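PDB 2VOA: exodeoxyribonuclease III from Archaeoglobus fulgidus, which probably cuts DNA at abasic sites as a metal-dependent AP endonuclease of the exonuclease III family, with likely 3'-5' exonuclease activity. Local coordinates for residues A[235-238]-A[239-242]. The protein carries 1 engineered substitution. Sequence-based numbering, arbitrary orientation.
Sequences ADIK and PRLA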
ATOM      1  N   ALA A 235      -2.163  25.622   9.370  1.00 31.39           N
ATOM      2  CA  ALA A 235      -1.921  24.210   9.108  1.00 31.87           C
ATOM      3  C   ALA A 235      -3.095  23.673   8.316  1.00 31.65           C
ATOM      4  O   ALA A 235      -4.249  23.936   8.655  1.00 33.39           O
ATOM      5  CB  ALA A 235      -1.723  23.414  10.424  1.00 32.06           C
ATOM      6  N   ASP A 236      -2.808  22.930   7.261  1.00 31.11           N
ATOM      7  CA  ASP A 236      -3.870  22.368   6.409  1.00 31.00           C
ATOM      8  C   ASP A 236      -4.253  20.945   6.819  1.00 31.25           C
ATOM      9  O   ASP A 236      -3.510  20.000   6.569  1.00 31.16           O
ATOM     10  CB  ASP A 236      -3.428  22.424   4.940  1.00 30.86           C
ATOM     11  CG  ASP A 236      -4.534  22.038   3.960  1.00 32.07           C
ATOM     12  OD1 ASP A 236      -4.250  22.097   2.736  1.00 31.20           O
ATOM     13  OD2 ASP A 236      -5.669  21.692   4.392  1.00 32.38           O
ATOM     14  N   ILE A 237      -5.415  20.804   7.465  1.00 31.22           N
ATOM     15  CA  ILE A 237      -5.886  19.501   7.954  1.00 30.85           C
ATOM     16  C   ILE A 237      -6.353  18.548   6.829  1.00 31.20           C
ATOM     17  O   ILE A 237      -6.396  17.317   7.006  1.00 30.98           O
ATOM     18  CB  ILE A 237      -7.004  19.676   9.045  1.00 31.62           C
ATOM     19  CG1 ILE A 237      -7.282  18.366   9.818  1.00 31.13           C
ATOM     20  CG2 ILE A 237      -8.283  20.218   8.434  1.00 31.48           C
ATOM     21  CD1 ILE A 237      -6.115  17.840  10.601  1.00 32.98           C
ATOM     22  N   LYS A 238      -6.719  19.106   5.673  1.00 31.14           N
ATOM     23  CA  LYS A 238      -7.320  18.290   4.603  1.00 32.12           C
ATOM     24  C   LYS A 238      -6.472  17.068   4.159  1.00 31.26           C
ATOM     25  O   LYS A 238      -7.000  15.942   4.132  1.00 31.79           O
ATOM     26  CB  LYS A 238      -7.750  19.156   3.408  1.00 32.53           C
ATOM     27  CG  LYS A 238      -8.894  20.093   3.732  1.00 36.47           C
ATOM     28  CD  LYS A 238      -9.326  20.880   2.504  1.00 42.17           C
ATOM     29  CE  LYS A 238     -10.297  21.992   2.898  1.00 46.05           C
ATOM     30  NZ  LYS A 238     -10.017  23.244   2.117  1.00 48.22           N
ATOM     31  N   PRO A 239      -5.179  17.277   3.827  1.00 31.67           N
ATOM     32  CA  PRO A 239      -4.338  16.113   3.477  1.00 31.63           C
ATOM     33  C   PRO A 239      -4.191  15.081   4.612  1.00 31.47           C
ATOM     34  O   PRO A 239      -3.973  13.895   4.328  1.00 32.38           O
ATOM     35  CB  PRO A 239      -2.972  16.720   3.118  1.00 32.06           C
ATOM     36  CG  PRO A 239      -3.039  18.187   3.409  1.00 32.10           C
ATOM     37  CD  PRO A 239      -4.454  18.564   3.748  1.00 30.20           C
ATOM     38  N   ARG A 240      -4.329  15.526   5.867  1.00 30.15           N
ATOM     39  CA  ARG A 240      -4.257  14.620   7.032  1.00 30.68           C
ATOM     40  C   ARG A 240      -5.485  13.693   7.181  1.00 30.19           C
ATOM     41  O   ARG A 240      -5.427  12.646   7.831  1.00 29.89           O
ATOM     42  CB  ARG A 240      -4.004  15.422   8.319  1.00 30.67           C
ATOM     43  CG  ARG A 240      -3.740  14.558   9.573  1.00 30.83           C
ATOM     44  CD  ARG A 240      -2.457  13.740   9.427  1.00 30.83           C
ATOM     45  NE  ARG A 240      -2.121  12.868  10.572  1.00 28.58           N
ATOM     46  CZ  ARG A 240      -2.658  11.660  10.779  1.00 28.98           C
ATOM     47  NH1 ARG A 240      -3.622  11.204   9.984  1.00 29.12           N
ATOM     48  NH2 ARG A 240      -2.287  10.926  11.818  1.00 31.60           N
ATOM     49  N   LEU A 241      -6.594  14.118   6.589  1.00 30.28           N
ATOM     50  CA  LEU A 241      -7.843  13.357   6.581  1.00 30.53           C
ATOM     51  C   LEU A 241      -8.007  12.504   5.325  1.00 31.08           C
ATOM     52  O   LEU A 241      -8.931  11.665   5.241  1.00 31.37           O
ATOM     53  CB  LEU A 241      -9.024  14.325   6.696  1.00 30.94           C
ATOM     54  CG  LEU A 241      -9.060  15.292   7.885  1.00 31.93           C
ATOM     55  CD1 LEU A 241     -10.114  16.366   7.652  1.00 33.30           C
ATOM     56  CD2 LEU A 241      -9.384  14.546   9.162  1.00 34.19           C
ATOM     57  N   ALA A 242      -7.138  12.716   4.339  1.00 31.25           N
ATOM     58  CA  ALA A 242      -7.235  11.969   3.088  1.00 31.47           C
ATOM     59  C   ALA A 242      -6.781  10.519   3.275  1.00 31.48           C
ATOM     60  O   ALA A 242      -6.225  10.165   4.334  1.00 31.22           O
ATOM     61  CB  ALA A 242      -6.426  12.659   2.000  1.00 31.72           C
TER
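A capped turn follows strand 230-235, where Asp236 meets Pro239 in the turn leading into a short helix. Aspartate suits this place because its short side chain reaches forward to the N-H two residues on: with CG anti to the backbone N (chi1 -172°), OD2 accepts from Lys238 N at 3.1 Å, the donor lying above the carboxylate plane. The Asp236 side chain lies across that of Pro239 at about a right angle, OD2 3.4 Å from Pro239 CD. Proline suits a first turn because it has no N-H to offer and little backbone bonding is lost there; its ring packs on Ile18 and Trp22 of helix 16-26. The turn itself is loosely bonded: Ile237 O receives weak bonds from Arg240 N (3.0 Å) and Leu241 N, which also donates to Lys238 O at 3.1 Å. Isoleucine is long enough for CG1 of Ile237 to come within 4.0 Å of Leu241 CG, the two side chains slanting past each other, and for CD1 to lie 3.9 Å from Arg240 CB. Arginine is long and has several N-H donors, so Arg240 can turn from the helix and give NE to Asp247 O and NH2 to Tyr201 O. Because Asp236 OD1 also accepts from Trp22 NE1, an alanine here would probably leave both Lys238 N and the indole without their acceptor. The carboxylate thus ties the turn to helix 16-26, while Arg240 ties it to Asp247, a predicted magnesium ligand.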